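Local coordinates for cystathionine beta-lyase family protein, YNBB B.subtilis ortholog (PDB 3HVY) that is probably a pyridoxal-phosphate-dependent lyase of the methionine gamma-lyase family, perhaps a cystathionine beta-lyase involved in aluminium resistance, at residues D[344-349]-D[395-400]; D[350-355]-D[377-382]; D[198-203]-D[231-236]; D[180-185]-D[213-218]. One frame throughout, in Å; residues are numbered along the deposited sequence.

Contact 1: D[344-349]-D[395-400]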
loop_
_atom_site.group_PDB
_atom_site.type_symbol
_atom_site.label_atom_id
_atom_site.label_comp_id
_atom_site.label_asym_id
_atom_site.label_seq_id
_atom_site.Cartn_x
_atom_site.Cartn_y
_atom_site.Cartn_z
ATOM N N LYS D 344 27.343 -25.864 -20.589
ATOM C CA LYS D 344 26.221 -26.591 -19.941
ATOM C C LYS D 344 25.652 -25.818 -18.748
ATOM O O LYS D 344 24.433 -25.694 -18.578
ATOM C CB LYS D 344 26.656 -28.005 -19.542
ATOM C CG LYS D 344 26.881 -28.933 -20.716
ATOM C CD LYS D 344 27.434 -30.254 -20.224
ATOM C CE LYS D 344 27.609 -31.252 -21.328
ATOM N NZ LYS D 344 28.220 -32.477 -20.757
ATOM N N LEU D 345 26.544 -25.279 -17.927
ATOM C CA LEU D 345 26.133 -24.479 -16.796
ATOM C C LEU D 345 25.297 -23.278 -17.220
ATOM O O LEU D 345 24.245 -22.989 -16.634
ATOM C CB LEU D 345 27.365 -23.987 -16.044
ATOM C CG LEU D 345 27.198 -23.000 -14.883
ATOM C CD1 LEU D 345 26.228 -23.471 -13.818
ATOM C CD2 LEU D 345 28.567 -22.695 -14.264
ATOM N N ILE D 346 25.799 -22.559 -18.213
ATOM C CA ILE D 346 25.178 -21.312 -18.625
ATOM C C ILE D 346 23.862 -21.603 -19.283
ATOM O O ILE D 346 22.849 -20.983 -18.954
ATOM C CB ILE D 346 26.103 -20.499 -19.539
ATOM C CG1 ILE D 346 27.242 -19.899 -18.674
ATOM C CG2 ILE D 346 25.308 -19.442 -20.293
ATOM C CD1 ILE D 346 28.485 -19.516 -19.478
ATOM N N ASP D 347 23.864 -22.593 -20.154
ATOM C CA ASP D 347 22.653 -23.001 -20.830
ATOM C C ASP D 347 21.573 -23.405 -19.827
ATOM O O ASP D 347 20.405 -23.117 -20.030
ATOM C CB ASP D 347 22.929 -24.152 -21.798
ATOM C CG ASP D 347 23.632 -23.694 -23.101
ATOM O OD1 ASP D 347 23.886 -22.470 -23.268
ATOM O OD2 ASP D 347 23.916 -24.573 -23.966
ATOM N N PHE D 348 21.968 -24.082 -18.749
ATOM C CA PHE D 348 21.005 -24.576 -17.771
ATOM C C PHE D 348 20.357 -23.404 -17.023
ATOM O O PHE D 348 19.112 -23.365 -16.837
ATOM C CB PHE D 348 21.675 -25.533 -16.778
ATOM C CG PHE D 348 20.716 -26.096 -15.749
ATOM C CD1 PHE D 348 20.021 -27.269 -16.019
ATOM C CD2 PHE D 348 20.537 -25.467 -14.516
ATOM C CE1 PHE D 348 19.128 -27.810 -15.074
ATOM C CE2 PHE D 348 19.647 -25.986 -13.569
ATOM C CZ PHE D 348 18.953 -27.170 -13.859
ATOM N N ILE D 349 21.204 -22.466 -16.600
ATOM C CA ILE D 349 20.760 -21.272 -15.858
ATOM C C ILE D 349 19.870 -20.400 -16.723
ATOM O O ILE D 349 18.780 -19.995 -16.279
ATOM C CB ILE D 349 21.935 -20.519 -15.221
ATOM C CG1 ILE D 349 22.544 -21.441 -14.127
ATOM C CG2 ILE D 349 21.483 -19.232 -14.565
ATOM C CD1 ILE D 349 23.440 -20.786 -13.166
ATOM N N ALA D 395 25.358 -19.042 -10.200
ATOM C CA ALA D 395 26.610 -19.743 -10.239
ATOM C C ALA D 395 27.754 -18.806 -10.521
ATOM O O ALA D 395 27.660 -17.986 -11.420
ATOM C CB ALA D 395 26.569 -20.820 -11.347
ATOM N N PRO D 396 28.840 -18.934 -9.769
ATOM C CA PRO D 396 30.085 -18.321 -10.257
ATOM C C PRO D 396 30.630 -19.099 -11.426
ATOM O O PRO D 396 30.558 -20.329 -11.453
ATOM C CB PRO D 396 31.029 -18.473 -9.081
ATOM C CG PRO D 396 30.518 -19.618 -8.319
ATOM C CD PRO D 396 29.024 -19.585 -8.466
ATOM N N ILE D 397 31.217 -18.406 -12.399
ATOM C CA ILE D 397 31.740 -19.096 -13.567
ATOM C C ILE D 397 33.188 -19.476 -13.282
ATOM O O ILE D 397 34.105 -18.668 -13.457
ATOM C CB ILE D 397 31.622 -18.244 -14.841
ATOM C CG1 ILE D 397 30.162 -17.841 -15.078
ATOM C CG2 ILE D 397 32.085 -19.022 -16.053
ATOM C CD1 ILE D 397 29.299 -19.039 -15.472
ATOM N N ARG D 398 33.363 -20.700 -12.790
ATOM C CA ARG D 398 34.694 -21.270 -12.546
ATOM C C ARG D 398 34.543 -22.773 -12.479
ATOM O O ARG D 398 33.450 -23.293 -12.111
ATOM C CB ARG D 398 35.287 -20.773 -11.235
ATOM C CG ARG D 398 34.314 -20.723 -10.058
ATOM C CD ARG D 398 35.077 -20.634 -8.753
ATOM N NE ARG D 398 34.458 -19.753 -7.757
ATOM C CZ ARG D 398 33.733 -20.135 -6.697
ATOM N NH1 ARG D 398 33.456 -21.420 -6.433
ATOM N NH2 ARG D 398 33.265 -19.204 -5.878
ATOM N N GLU D 399 35.620 -23.458 -12.835
ATOM C CA GLU D 399 35.719 -24.936 -12.763
ATOM C C GLU D 399 35.375 -25.332 -11.361
ATOM O O GLU D 399 35.645 -24.581 -10.447
ATOM C CB GLU D 399 37.142 -25.440 -13.095
ATOM C CG GLU D 399 37.447 -25.563 -14.591
ATOM N N PRO D 400 34.685 -26.467 -11.179
ATOM C CA PRO D 400 34.182 -27.376 -12.182
ATOM C C PRO D 400 32.725 -27.042 -12.599
ATOM O O PRO D 400 31.967 -27.954 -12.912
ATOM C CB PRO D 400 34.265 -28.723 -11.465
ATOM C CG PRO D 400 33.982 -28.360 -10.017
ATOM C CD PRO D 400 34.347 -26.924 -9.817
#
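Leu345 and Ile349, one turn apart on helix 342-354, both bring a methyl group onto the CB of Ala395 in strand 392-396. Leu345 CD1 and Ile349 CD1 each lie 3.6 Å from Ala395 CB, so the small methyl is gripped from two successive turns. In Leu345, CG stands anti to the backbone N (chi1 174°), on the side of Ala395; the second branch, CD2, meets Ile397 CD1 at 3.9 Å, the two side chains passing at a slant. Ile346 approaches the same methyl differently: its chain crosses that of Ile397 at about a right angle, with CG1 3.9 Å from Ile397 CD1. The CD1 tip of Ile397 therefore sits against two consecutive helix residues, although its CB does not point straight at the helix. Ile377 of the neighbouring strand 376-379 touches Ile346, Ile349 and Ile397 and continues this layer. The helix thus packs on the C-terminal antiparallel sheet at strands 392-396 and 376-379. The side-chain contacts between the two segments are all aliphatic, which implies that they are held by shape and burial of methyl groups, without a directional polar bond.

Contact 2: D[350-355]-D[377-382]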
loop_
_atom_site.group_PDB
_atom_site.type_symbol
_atom_site.label_atom_id
_atom_site.label_comp_id
_atom_site.label_asym_id
_atom_site.label_seq_id
_atom_site.Cartn_x
_atom_site.Cartn_y
_atom_site.Cartn_z
ATOM N N LYS D 350 20.271 -20.183 -17.969
ATOM C CA LYS D 350 19.423 -19.450 -18.911
ATOM C C LYS D 350 18.068 -20.152 -19.116
ATOM O O LYS D 350 17.020 -19.502 -19.259
ATOM C CB LYS D 350 20.133 -19.261 -20.247
ATOM C CG LYS D 350 21.232 -18.202 -20.244
ATOM C CD LYS D 350 21.961 -18.218 -21.623
ATOM C CE LYS D 350 22.914 -17.044 -21.863
ATOM N NZ LYS D 350 22.341 -15.905 -22.706
ATOM N N GLY D 351 18.074 -21.472 -19.112
ATOM C CA GLY D 351 16.845 -22.218 -19.270
ATOM C C GLY D 351 15.924 -21.986 -18.090
ATOM O O GLY D 351 14.714 -21.887 -18.271
ATOM N N ILE D 352 16.497 -21.871 -16.886
ATOM C CA ILE D 352 15.711 -21.596 -15.696
ATOM C C ILE D 352 15.020 -20.248 -15.859
ATOM O O ILE D 352 13.834 -20.130 -15.612
ATOM C CB ILE D 352 16.546 -21.640 -14.388
ATOM C CG1 ILE D 352 16.998 -23.075 -14.107
ATOM C CG2 ILE D 352 15.686 -21.129 -13.150
ATOM C CD1 ILE D 352 15.886 -24.095 -13.881
ATOM N N GLN D 353 15.757 -19.251 -16.322
ATOM C CA GLN D 353 15.184 -17.930 -16.579
ATOM C C GLN D 353 14.039 -18.035 -17.587
ATOM O O GLN D 353 12.955 -17.474 -17.396
ATOM C CB GLN D 353 16.258 -16.952 -17.093
ATOM C CG GLN D 353 15.775 -15.478 -17.309
ATOM C CD GLN D 353 15.612 -14.704 -16.024
ATOM O OE1 GLN D 353 16.370 -14.891 -15.093
ATOM N NE2 GLN D 353 14.665 -13.780 -15.994
ATOM N N THR D 354 14.251 -18.806 -18.631
ATOM C CA THR D 354 13.213 -18.934 -19.634
ATOM C C THR D 354 12.003 -19.679 -19.109
ATOM O O THR D 354 10.919 -19.529 -19.681
ATOM C CB THR D 354 13.707 -19.621 -20.943
ATOM O OG1 THR D 354 13.900 -20.988 -20.698
ATOM C CG2 THR D 354 14.993 -19.062 -21.427
ATOM N N ALA D 355 12.160 -20.472 -18.026
ATOM C CA ALA D 355 11.009 -21.163 -17.395
ATOM C C ALA D 355 10.301 -20.302 -16.358
ATOM O O ALA D 355 9.414 -20.800 -15.636
ATOM C CB ALA D 355 11.485 -22.428 -16.674
ATOM N N ILE D 377 26.443 -15.681 -12.698
ATOM C CA ILE D 377 25.301 -15.667 -13.627
ATOM C C ILE D 377 24.121 -16.082 -12.808
ATOM O O ILE D 377 24.259 -16.940 -11.913
ATOM C CB ILE D 377 25.486 -16.598 -14.884
ATOM C CG1 ILE D 377 24.296 -16.440 -15.840
ATOM C CG2 ILE D 377 25.611 -18.082 -14.539
ATOM C CD1 ILE D 377 24.426 -17.167 -17.159
HETATM N N MSE D 378 22.967 -15.468 -13.082
HETATM C CA MSE D 378 21.773 -15.684 -12.300
HETATM C C MSE D 378 20.512 -15.721 -13.138
HETATM O O MSE D 378 20.373 -14.952 -14.089
HETATM C CB MSE D 378 21.577 -14.548 -11.318
HETATM C CG MSE D 378 22.781 -14.256 -10.437
HETATM SE SE MSE D 378 22.403 -12.731 -9.280
HETATM C CE MSE D 378 20.334 -12.896 -9.119
ATOM N N ALA D 379 19.607 -16.608 -12.738
ATOM C CA ALA D 379 18.235 -16.649 -13.224
ATOM C C ALA D 379 17.449 -16.120 -12.048
ATOM O O ALA D 379 17.574 -16.662 -10.928
ATOM C CB ALA D 379 17.811 -18.099 -13.561
ATOM N N ALA D 380 16.664 -15.056 -12.276
ATOM C CA ALA D 380 15.951 -14.345 -11.198
ATOM C C ALA D 380 14.580 -13.751 -11.634
ATOM O O ALA D 380 14.230 -12.616 -11.295
ATOM C CB ALA D 380 16.887 -13.228 -10.578
ATOM N N GLY D 381 13.804 -14.549 -12.354
ATOM C CA GLY D 381 12.498 -14.139 -12.881
ATOM C C GLY D 381 11.395 -14.386 -11.893
ATOM O O GLY D 381 10.616 -15.331 -12.017
ATOM N N THR D 382 11.278 -13.472 -10.932
ATOM C CA THR D 382 10.437 -13.679 -9.746
ATOM C C THR D 382 9.490 -12.480 -9.498
ATOM O O THR D 382 9.657 -11.409 -10.040
ATOM C CB THR D 382 11.393 -13.931 -8.548
ATOM O OG1 THR D 382 12.272 -12.819 -8.400
ATOM C CG2 THR D 382 12.333 -15.145 -8.798
HETATM O O HOH W 1 15.012 -11.368 -13.963
#
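Gln353, near the C-terminal end of helix 342-354, reaches with its side-chain amide to the backbone just beyond strand 376-379, and this supplies the polar part of the contact. Its OE1 accepts a hydrogen bond from Ala380 N at 2.8 Å, with an N-H...O angle of 156° and the donor tilted from the amide carbonyl plane. CG is anti to the backbone N and the chain then bends at chi2 (76°), turning CD toward the strand end. The same OE1 lies 3.2 Å from Ala379 CA. On the other side of the amide, NE2 donates to a water at 3.2 Å, which in turn gives a weak bond to Ala380 O, and NE2 is also bonded to Asp359 O. The amide therefore spans both the N-H and, through water, the carbonyl of Ala380, where the chain leaves the strand for the inverse gamma turn centred on Gly381.

The apolar part is small and centres on Ala379. Its CB points at the helix and touches Ile352 CG2 at 3.7 Å and the backbone Gln353 N at 3.6 Å. Consistent with the small side chain of Ala379, the axes of helix 350-354 and strand 377-379 approach to 7.3 Å, running 25° from parallel. Farther along Ile352, the side chain leads away to Ala421 of helix 411-422.

The helix packs closely on the outermost strand of this sheet within the chain, with Ala379 as the point of contact, and the buried glutamine amide, with partners on both its oxygen and its nitrogen, implies a defined position for the chain as it leaves that strand.

Contact 3: D[198-203]-D[231-236]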
loop_
_atom_site.group_PDB
_atom_site.type_symbol
_atom_site.label_atom_id
_atom_site.label_comp_id
_atom_site.label_asym_id
_atom_site.label_seq_id
_atom_site.Cartn_x
_atom_site.Cartn_y
_atom_site.Cartn_z
ATOM N N GLU D 198 23.336 -32.225 13.289
ATOM C CA GLU D 198 24.748 -31.849 13.295
ATOM C C GLU D 198 25.015 -30.604 14.097
ATOM O O GLU D 198 25.994 -30.528 14.849
ATOM C CB GLU D 198 25.269 -31.672 11.895
ATOM C CG GLU D 198 25.268 -32.973 11.166
ATOM C CD GLU D 198 25.548 -32.881 9.681
ATOM O OE1 GLU D 198 24.935 -32.101 8.901
ATOM O OE2 GLU D 198 26.366 -33.694 9.272
ATOM N N ILE D 199 24.146 -29.614 13.943
ATOM C CA ILE D 199 24.243 -28.384 14.728
ATOM C C ILE D 199 24.076 -28.730 16.201
ATOM O O ILE D 199 24.810 -28.200 17.043
ATOM C CB ILE D 199 23.222 -27.317 14.265
ATOM C CG1 ILE D 199 23.550 -26.875 12.817
ATOM C CG2 ILE D 199 23.223 -26.139 15.238
ATOM C CD1 ILE D 199 22.465 -26.065 12.140
ATOM N N ALA D 200 23.138 -29.634 16.519
ATOM C CA ALA D 200 22.946 -30.045 17.903
ATOM C C ALA D 200 24.207 -30.569 18.556
ATOM O O ALA D 200 24.514 -30.229 19.707
ATOM C CB ALA D 200 21.817 -31.094 18.008
ATOM N N GLU D 201 24.942 -31.392 17.834
ATOM C CA GLU D 201 26.173 -31.978 18.366
ATOM C C GLU D 201 27.314 -30.977 18.480
ATOM O O GLU D 201 28.099 -31.048 19.409
ATOM C CB GLU D 201 26.617 -33.163 17.511
ATOM C CG GLU D 201 25.662 -34.305 17.626
ATOM C CD GLU D 201 25.456 -34.748 19.097
ATOM O OE1 GLU D 201 26.483 -34.994 19.783
ATOM O OE2 GLU D 201 24.278 -34.824 19.559
ATOM N N ILE D 202 27.420 -30.074 17.524
ATOM C CA ILE D 202 28.390 -29.007 17.595
ATOM C C ILE D 202 28.149 -28.190 18.863
ATOM O O ILE D 202 29.091 -27.870 19.625
ATOM C CB ILE D 202 28.296 -28.127 16.325
ATOM C CG1 ILE D 202 28.868 -28.903 15.119
ATOM C CG2 ILE D 202 29.035 -26.819 16.504
ATOM C CD1 ILE D 202 28.417 -28.384 13.738
ATOM N N ILE D 203 26.884 -27.880 19.120
ATOM C CA ILE D 203 26.561 -27.010 20.257
ATOM C C ILE D 203 26.821 -27.748 21.565
ATOM O O ILE D 203 27.402 -27.190 22.476
ATOM C CB ILE D 203 25.123 -26.453 20.183
ATOM C CG1 ILE D 203 25.000 -25.542 18.958
ATOM C CG2 ILE D 203 24.797 -25.685 21.463
ATOM C CD1 ILE D 203 23.641 -24.857 18.714
ATOM N N THR D 231 17.349 -23.126 17.116
ATOM C CA THR D 231 16.973 -22.636 18.425
ATOM C C THR D 231 16.396 -23.747 19.313
ATOM O O THR D 231 16.292 -23.600 20.519
ATOM C CB THR D 231 16.014 -21.467 18.302
ATOM O OG1 THR D 231 14.964 -21.799 17.402
ATOM C CG2 THR D 231 16.744 -20.248 17.785
ATOM N N ASP D 232 16.014 -24.848 18.695
ATOM C CA ASP D 232 15.521 -26.027 19.405
ATOM C C ASP D 232 16.688 -26.915 19.855
ATOM O O ASP D 232 16.479 -27.878 20.580
ATOM C CB ASP D 232 14.632 -26.864 18.494
ATOM C CG ASP D 232 13.340 -26.149 18.107
ATOM O OD1 ASP D 232 12.642 -25.728 19.021
ATOM O OD2 ASP D 232 13.006 -26.013 16.902
ATOM N N VAL D 233 17.903 -26.643 19.385
ATOM C CA VAL D 233 19.056 -27.471 19.789
ATOM C C VAL D 233 20.217 -26.644 20.356
ATOM O O VAL D 233 21.380 -26.985 20.190
ATOM C CB VAL D 233 19.482 -28.427 18.600
ATOM C CG1 VAL D 233 18.322 -29.419 18.284
ATOM C CG2 VAL D 233 19.831 -27.668 17.404
ATOM N N GLY D 234 19.890 -25.500 20.955
ATOM C CA GLY D 234 20.866 -24.696 21.704
ATOM C C GLY D 234 21.354 -23.399 21.111
ATOM O O GLY D 234 22.226 -22.767 21.686
ATOM N N ALA D 235 20.866 -23.009 19.946
ATOM C CA ALA D 235 21.268 -21.752 19.388
ATOM C C ALA D 235 20.733 -20.645 20.297
ATOM O O ALA D 235 19.571 -20.705 20.726
ATOM C CB ALA D 235 20.713 -21.582 17.919
ATOM N N ASP D 236 21.561 -19.631 20.566
ATOM C CA ASP D 236 21.164 -18.453 21.353
ATOM C C ASP D 236 20.465 -17.378 20.543
ATOM O O ASP D 236 19.686 -16.611 21.063
ATOM C CB ASP D 236 22.385 -17.831 22.003
ATOM C CG ASP D 236 22.993 -18.729 23.073
ATOM O OD1 ASP D 236 22.237 -19.211 23.927
ATOM O OD2 ASP D 236 24.221 -18.952 23.037
HETATM O O HOH W 2 22.783 -29.094 21.309
#
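Ala200 and Ile203 of helix 196-207, the crossover helix of a beta-alpha-beta unit in the large PLP-dependent transferase-type domain, pack on the loop that leads into strand 237-241. The apolar contacts begin with Val233, whose CB lies 3.6 Å from Ala200 CB; its CG2 takes the crowded position between the backbone N and the carbonyl carbon and is directed to the helix backbone, 3.9 Å from Ala200 N. The same CG2 meets Ile199 CG2 more loosely, at 4.3 Å.

One turn on, Ile203 packs against main chain more than side chain. Its CD1 lies 3.6 Å from Gly234 C and equally near Ala235 N. Gly234 has a positive phi (108°), a conformation that glycine adopts readily, and with no side chain its backbone lies close to Ile203. At the far end of the loop, Asp236 forms a salt bridge with Arg207 of the same helix.

The polar link between the segments is a single water. It donates to two carbonyls, one from the helix and one from the loop: Ala200 O at 2.6 Å and Val233 O at 2.8 Å. The methyl CD1 of Ile203 lies 3.4 Å from that same Val233 O.

Contact 4: D[180-185]-D[213-218]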
loop_
_atom_site.group_PDB
_atom_site.type_symbol
_atom_site.label_atom_id
_atom_site.label_comp_id
_atom_site.label_asym_id
_atom_site.label_seq_id
_atom_site.Cartn_x
_atom_site.Cartn_y
_atom_site.Cartn_z
ATOM N N ILE D 180 30.136 -17.313 18.641
ATOM C CA ILE D 180 30.434 -18.339 17.663
ATOM C C ILE D 180 29.334 -18.256 16.597
ATOM O O ILE D 180 28.112 -18.247 16.906
ATOM C CB ILE D 180 30.472 -19.728 18.330
ATOM C CG1 ILE D 180 31.789 -19.872 19.118
ATOM C CG2 ILE D 180 30.286 -20.866 17.326
ATOM C CD1 ILE D 180 31.952 -21.189 19.789
ATOM N N HIS D 181 29.799 -18.177 15.364
ATOM C CA HIS D 181 28.968 -18.084 14.183
ATOM C C HIS D 181 28.952 -19.408 13.410
ATOM O O HIS D 181 30.002 -19.917 13.018
ATOM C CB HIS D 181 29.490 -16.920 13.343
ATOM C CG HIS D 181 29.054 -16.952 11.908
ATOM N ND1 HIS D 181 29.951 -17.090 10.876
ATOM C CD2 HIS D 181 27.829 -16.896 11.340
ATOM C CE1 HIS D 181 29.291 -17.101 9.729
ATOM N NE2 HIS D 181 27.997 -17.020 9.987
ATOM N N ILE D 182 27.757 -19.993 13.290
ATOM C CA ILE D 182 27.532 -21.205 12.505
ATOM C C ILE D 182 26.680 -20.782 11.297
ATOM O O ILE D 182 25.690 -20.101 11.446
ATOM C CB ILE D 182 26.791 -22.274 13.309
ATOM C CG1 ILE D 182 27.623 -22.652 14.555
ATOM C CG2 ILE D 182 26.441 -23.507 12.430
ATOM C CD1 ILE D 182 26.954 -23.656 15.522
ATOM N N GLN D 183 27.095 -21.164 10.105
ATOM C CA GLN D 183 26.250 -20.998 8.886
ATOM C C GLN D 183 25.567 -22.361 8.568
ATOM O O GLN D 183 26.239 -23.358 8.311
ATOM C CB GLN D 183 27.156 -20.576 7.756
ATOM C CG GLN D 183 26.458 -20.198 6.483
ATOM C CD GLN D 183 27.421 -19.601 5.484
ATOM O OE1 GLN D 183 28.118 -18.617 5.785
ATOM N NE2 GLN D 183 27.463 -20.176 4.269
ATOM N N ARG D 184 24.241 -22.403 8.587
ATOM C CA ARG D 184 23.508 -23.644 8.325
ATOM C C ARG D 184 23.621 -24.078 6.855
ATOM O O ARG D 184 24.000 -25.211 6.551
ATOM C CB ARG D 184 22.050 -23.467 8.733
ATOM C CG ARG D 184 21.169 -24.664 8.463
ATOM C CD ARG D 184 19.759 -24.429 9.083
ATOM N NE ARG D 184 18.888 -25.542 8.803
ATOM C CZ ARG D 184 17.616 -25.618 9.203
ATOM N NH1 ARG D 184 17.053 -24.631 9.898
ATOM N NH2 ARG D 184 16.905 -26.671 8.877
ATOM N N SER D 185 23.290 -23.161 5.947
ATOM C CA SER D 185 23.359 -23.424 4.512
ATOM C C SER D 185 24.769 -23.192 3.940
ATOM O O SER D 185 25.378 -22.152 4.174
ATOM C CB SER D 185 22.335 -22.532 3.797
ATOM O OG SER D 185 22.288 -22.807 2.423
ATOM N N VAL D 213 29.374 -18.456 25.913
ATOM C CA VAL D 213 29.625 -17.959 24.551
ATOM C C VAL D 213 28.307 -17.974 23.769
ATOM O O VAL D 213 27.543 -18.923 23.856
ATOM C CB VAL D 213 30.762 -18.775 23.850
ATOM C CG1 VAL D 213 30.360 -20.280 23.718
ATOM C CG2 VAL D 213 31.112 -18.176 22.512
ATOM N N ILE D 214 28.026 -16.889 23.043
ATOM C CA ILE D 214 26.816 -16.808 22.242
ATOM C C ILE D 214 26.916 -17.693 21.012
ATOM O O ILE D 214 27.816 -17.557 20.210
ATOM C CB ILE D 214 26.531 -15.315 21.795
ATOM C CG1 ILE D 214 26.524 -14.413 23.053
ATOM C CG2 ILE D 214 25.246 -15.246 20.964
ATOM C CD1 ILE D 214 26.488 -12.879 22.803
ATOM N N VAL D 215 25.991 -18.615 20.846
ATOM C CA VAL D 215 25.955 -19.400 19.624
ATOM C C VAL D 215 24.898 -18.818 18.669
ATOM O O VAL D 215 23.679 -18.869 18.932
ATOM C CB VAL D 215 25.719 -20.870 19.915
ATOM C CG1 VAL D 215 25.449 -21.616 18.598
ATOM C CG2 VAL D 215 26.895 -21.439 20.707
ATOM N N PHE D 216 25.404 -18.221 17.596
ATOM C CA PHE D 216 24.632 -17.614 16.526
ATOM C C PHE D 216 24.586 -18.516 15.311
ATOM O O PHE D 216 25.641 -19.015 14.861
ATOM C CB PHE D 216 25.224 -16.254 16.111
ATOM C CG PHE D 216 24.574 -15.683 14.876
ATOM C CD1 PHE D 216 23.252 -15.230 14.905
ATOM C CD2 PHE D 216 25.257 -15.595 13.702
ATOM C CE1 PHE D 216 22.648 -14.723 13.735
ATOM C CE2 PHE D 216 24.647 -15.087 12.573
ATOM C CZ PHE D 216 23.340 -14.675 12.605
ATOM N N VAL D 217 23.374 -18.774 14.804
ATOM C CA VAL D 217 23.217 -19.521 13.506
ATOM C C VAL D 217 22.497 -18.684 12.421
ATOM O O VAL D 217 21.384 -18.224 12.620
ATOM C CB VAL D 217 22.454 -20.835 13.709
ATOM C CG1 VAL D 217 22.406 -21.731 12.434
ATOM C CG2 VAL D 217 23.081 -21.609 14.880
ATOM N N ASP D 218 23.179 -18.467 11.305
ATOM C CA ASP D 218 22.595 -17.906 10.087
ATOM C C ASP D 218 21.659 -18.985 9.573
ATOM O O ASP D 218 22.124 -20.042 9.129
ATOM C CB ASP D 218 23.724 -17.632 9.105
ATOM C CG ASP D 218 23.236 -17.236 7.720
ATOM O OD1 ASP D 218 22.003 -17.280 7.491
ATOM O OD2 ASP D 218 24.113 -16.924 6.846
HETATM O O HOH W 3 26.686 -16.806 7.548
HETATM O O HOH W 4 22.019 -20.609 6.332
#
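Ile180 pairs with Val215 at the start of a parallel run in which the 180-183 and 214-218 strand segments lie 4.7 Å apart at their axes, with directions 24° from parallel. On either side of Val215, Ile180 N bonds to Ile214 O and Ile180 O accepts from Phe216 N, both at 2.8 Å; Ile182 then repeats the pattern, its N bonding to Phe216 O and its O accepting from Asp218 N. A longer bond of 3.2 Å from Arg184 N to Asp218 O carries the pairing past the end of the first strand.

His181, Gln183, Phe216 and Asp218 share one face. His181 and Phe216 both hold CG anti to the backbone N (chi1 161° in His181), and their rings lie side by side and meet rim to rim, CD2 to CD2 at 3.7 Å, with planes 23° apart and neither over the other. Beyond them a water joins His181 NE2, Gln183 OE1 and Asp218 OD2, giving its protons to the last two; its oxygen sits in the plane of the imidazole, 2.8 Å from NE2. Asp218 OD2 also bonds N1 of the pyridoxal-phosphate lysine at position 244, an arrangement characteristic of this fold type and consistent with stabilising a protonated pyridine, while Asp218 OD1 is held by Cys220 N. His181 ND1 bonds Ser121 OG, so the histidine is fixed at both nitrogens. On the other face, Ile182 CD1 touches Val215 CG1 at 4.0 Å.

Helix 101-111 packs on Phe216 and Asp218, helix 196-207 on Val213 and Val215, and the pair is flanked in the seven-stranded sheet by strands 118-121 and 237-241.

How the contacts relate
The four contacts fall into two groups on separate parts of the chain. Contacts 1 and 2, with centres 13 Å apart, share helix 342-354 and the neighbouring strands 392-396 and 376-379, joined by a probable hydrogen bond from Ile377 N to Ala395 O at 2.9 Å. Contacts 3 and 4 interlock along the chain, their centres 9 Å apart: Asp236 N probably bonds Val215 O at 2.8 Å, and Ile203 CD1 packs on Val215 CG1. Contact 4 reaches the cofactor through Asp218, while contact 3 lies next to it, where helix 196-207 meets the loop. Between the groups, centres are 30 to 35 Å apart, and nearest atoms of contacts 1 and 4 about 12 Å.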